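Conserved hypothetical protein TM0937 (Thermotoga maritima, PDB 2ESH) is of unknown function but, as a PadR-like protein with a helix-turn-helix domain, probably acts as a DNA-binding transcriptional regulator. Local coordinates at residues F9-W13 with S96-M100. Numbering follows the deposited sequence.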
ATOM      1  N   PHE A   9       7.286  -0.402   9.780  1.00 44.02           N
ATOM      2  CA  PHE A   9       6.704  -1.366   8.908  1.00 42.48           C
ATOM      3  C   PHE A   9       5.339  -0.922   8.385  1.00 43.22           C
ATOM      4  O   PHE A   9       5.015  -1.138   7.224  1.00 42.95           O
ATOM      5  CB  PHE A   9       6.580  -2.665   9.680  1.00 42.64           C
ATOM      6  CG  PHE A   9       5.828  -3.719   8.972  1.00 39.33           C
ATOM      7  CD1 PHE A   9       6.422  -4.450   7.967  1.00 39.51           C
ATOM      8  CD2 PHE A   9       4.516  -3.969   9.288  1.00 43.18           C
ATOM      9  CE1 PHE A   9       5.729  -5.437   7.275  1.00 38.14           C
ATOM     10  CE2 PHE A   9       3.832  -4.968   8.605  1.00 42.08           C
ATOM     11  CZ  PHE A   9       4.471  -5.690   7.592  1.00 37.81           C
ATOM     12  N   ARG A  10       4.546  -0.288   9.252  1.00 43.22           N
ATOM     13  CA  ARG A  10       3.160   0.150   8.975  1.00 42.80           C
ATOM     14  C   ARG A  10       3.147   1.154   7.771  1.00 41.14           C
ATOM     15  O   ARG A  10       2.305   1.034   6.838  1.00 39.23           O
ATOM     16  CB  ARG A  10       2.608   0.830  10.259  1.00 43.17           C
ATOM     17  CG  ARG A  10       1.120   0.777  10.399  1.00 51.33           C
ATOM     18  CD  ARG A  10       0.523   1.847  11.341  1.00 58.12           C
ATOM     19  NE  ARG A  10       0.713   3.122  10.680  1.00 67.36           N
ATOM     20  CZ  ARG A  10      -0.169   3.730   9.881  1.00 71.30           C
ATOM     21  NH1 ARG A  10      -1.386   3.202   9.675  1.00 72.20           N
ATOM     22  NH2 ARG A  10       0.186   4.891   9.301  1.00 69.98           N
ATOM     23  N   GLY A  11       4.070   2.135   7.862  1.00 38.63           N
ATOM     24  CA  GLY A  11       4.499   3.023   6.767  1.00 39.30           C
ATOM     25  C   GLY A  11       4.712   2.311   5.419  1.00 38.25           C
ATOM     26  O   GLY A  11       4.110   2.680   4.432  1.00 38.40           O
ATOM     27  N   TRP A  12       5.447   1.198   5.440  1.00 36.98           N
ATOM     28  CA  TRP A  12       5.814   0.494   4.253  1.00 35.46           C
ATOM     29  C   TRP A  12       4.586  -0.236   3.748  1.00 34.89           C
ATOM     30  O   TRP A  12       4.265  -0.276   2.587  1.00 32.93           O
ATOM     31  CB  TRP A  12       6.950  -0.485   4.601  1.00 34.13           C
ATOM     32  CG  TRP A  12       7.363  -1.282   3.411  1.00 31.54           C
ATOM     33  CD1 TRP A  12       8.230  -0.880   2.460  1.00 29.88           C
ATOM     34  CD2 TRP A  12       6.936  -2.612   3.040  1.00 29.78           C
ATOM     35  NE1 TRP A  12       8.362  -1.855   1.483  1.00 32.94           N
ATOM     36  CE2 TRP A  12       7.593  -2.932   1.809  1.00 28.69           C
ATOM     37  CE3 TRP A  12       6.096  -3.563   3.626  1.00 30.34           C
ATOM     38  CZ2 TRP A  12       7.470  -4.172   1.169  1.00 25.90           C
ATOM     39  CZ3 TRP A  12       5.963  -4.812   2.992  1.00 30.70           C
ATOM     40  CH2 TRP A  12       6.631  -5.101   1.767  1.00 31.56           C
ATOM     41  N   TRP A  13       3.873  -0.804   4.685  1.00 36.90           N
ATOM     42  CA  TRP A  13       2.705  -1.589   4.365  1.00 36.54           C
ATOM     43  C   TRP A  13       1.567  -0.684   3.859  1.00 36.89           C
ATOM     44  O   TRP A  13       0.801  -1.085   2.966  1.00 36.78           O
ATOM     45  CB  TRP A  13       2.292  -2.351   5.620  1.00 36.79           C
ATOM     46  CG  TRP A  13       1.252  -3.370   5.329  1.00 37.12           C
ATOM     47  CD1 TRP A  13      -0.084  -3.215   5.416  1.00 40.03           C
ATOM     48  CD2 TRP A  13       1.474  -4.668   4.828  1.00 36.51           C
ATOM     49  NE1 TRP A  13      -0.719  -4.387   5.084  1.00 40.12           N
ATOM     50  CE2 TRP A  13       0.222  -5.288   4.689  1.00 37.60           C
ATOM     51  CE3 TRP A  13       2.631  -5.412   4.551  1.00 43.81           C
ATOM     52  CZ2 TRP A  13       0.079  -6.612   4.220  1.00 44.83           C
ATOM     53  CZ3 TRP A  13       2.486  -6.757   4.074  1.00 42.25           C
ATOM     54  CH2 TRP A  13       1.234  -7.324   3.912  1.00 40.06           C
ATOM     55  N   SER A  96      10.164  -8.233  -2.005  1.00 31.27           N
ATOM     56  CA  SER A  96      10.220  -8.233  -0.536  1.00 31.44           C
ATOM     57  C   SER A  96       9.082  -8.978   0.173  1.00 32.47           C
ATOM     58  O   SER A  96       9.258  -9.500   1.263  1.00 32.33           O
ATOM     59  CB  SER A  96      10.161  -6.833  -0.025  1.00 32.16           C
ATOM     60  OG  SER A  96      11.408  -6.241  -0.070  1.00 32.68           O
ATOM     61  N   LEU A  97       7.891  -8.970  -0.420  1.00 34.14           N
ATOM     62  CA  LEU A  97       6.775  -9.772   0.063  1.00 34.85           C
ATOM     63  C   LEU A  97       7.136 -11.252  -0.005  1.00 36.34           C
ATOM     64  O   LEU A  97       6.801 -12.001   0.943  1.00 35.67           O
ATOM     65  CB  LEU A  97       5.472  -9.477  -0.709  1.00 33.89           C
ATOM     66  CG  LEU A  97       4.826  -8.096  -0.471  1.00 34.81           C
ATOM     67  CD1 LEU A  97       3.657  -7.905  -1.436  1.00 27.99           C
ATOM     68  CD2 LEU A  97       4.303  -7.951   0.997  1.00 33.23           C
ATOM     69  N   GLU A  98       7.797 -11.665  -1.101  0.50 35.77           N
ATOM     70  CA  GLU A  98       8.331 -13.040  -1.241  0.50 35.93           C
ATOM     71  C   GLU A  98       9.401 -13.378  -0.194  0.50 37.44           C
ATOM     72  O   GLU A  98       9.440 -14.496   0.323  0.50 38.27           O
ATOM     73  CB  GLU A  98       8.874 -13.273  -2.641  0.50 35.27           C
ATOM     74  CG  GLU A  98       7.803 -13.239  -3.717  0.50 32.62           C
ATOM     75  CD  GLU A  98       8.329 -12.896  -5.088  0.50 35.34           C
ATOM     76  OE1 GLU A  98       9.569 -12.667  -5.283  0.50 37.05           O
ATOM     77  OE2 GLU A  98       7.488 -12.862  -5.997  0.50 34.98           O
ATOM     78  N   ASP A  99      10.258 -12.403   0.120  1.00 38.67           N
ATOM     79  CA  ASP A  99      11.215 -12.492   1.240  1.00 38.62           C
ATOM     80  C   ASP A  99      10.445 -12.736   2.554  1.00 38.50           C
ATOM     81  O   ASP A  99      10.748 -13.632   3.316  1.00 37.97           O
ATOM     82  CB  ASP A  99      12.000 -11.169   1.381  1.00 38.70           C
ATOM     83  CG  ASP A  99      13.047 -10.990   0.323  1.00 40.50           C
ATOM     84  OD1 ASP A  99      13.229 -11.959  -0.457  1.00 43.66           O
ATOM     85  OD2 ASP A  99      13.681  -9.893   0.245  1.00 41.08           O
ATOM     86  N   MET A 100       9.429 -11.922   2.787  1.00 38.30           N
ATOM     87  CA  MET A 100       8.712 -11.928   4.057  1.00 37.21           C
ATOM     88  C   MET A 100       8.022 -13.231   4.170  1.00 34.77           C
ATOM     89  O   MET A 100       8.092 -13.836   5.195  1.00 35.55           O
ATOM     90  CB  MET A 100       7.627 -10.835   4.123  1.00 36.08           C
ATOM     91  CG  MET A 100       8.152  -9.428   4.200  1.00 42.29           C
ATOM     92  SD  MET A 100       6.696  -8.289   4.381  1.00 47.71           S
ATOM     93  CE  MET A 100       5.977  -9.015   5.860  1.00 22.45           C
TER
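In this PadR-like protein the first helix of the winged-helix domain, 8-24, meets the long C-terminal helix 84-116 through an open aromatic-aliphatic cluster. The short segments 9-13 and 96-100 run in roughly opposed directions, 131° apart, and their axes come no closer than 14.0 Å. Such a gap is too wide for backbones to meet and is bridged by large side chains: Phe9, Trp12 and Trp13 from one helix, Leu97 and Met100 from the other. Met100 reaches toward all three rings. Its SD lies 3.8 Å from Trp12 CZ3 and 4.8 Å from the centroid of the six-membered ring of Trp12, an oblique Met-aromatic contact, and 4.5 Å from Trp13 CZ3, at the edge of that indole, while its CE extends to Phe9 CE1 at 3.9 Å. One turn earlier, Leu97 CD2 touches both indoles, 3.8 Å from Trp12 CH2, at the edge of that ring, and 3.8 Å from Trp13 CZ3. Ser96 adds its CB, 4.0 Å from Trp12 CZ2, so that Trp12 touches each participating residue of 96-100. No hydrogen bond crosses the interface; its cohesion is apolar, and with 216 Å² buried in total it remains a surface contact. On the flank turned to the 38-51 loop, Phe9 touches Ile43 and Trp13 packs on Ile46 and Met49, while Arg10 NH1 is hydrogen-bonded to Met49 O. The contact lies within one chain and joins two helices commonly used for dimerisation in PadR-like winged-helix regulators, whose topology places a long C-terminal helix after the two-stranded wing.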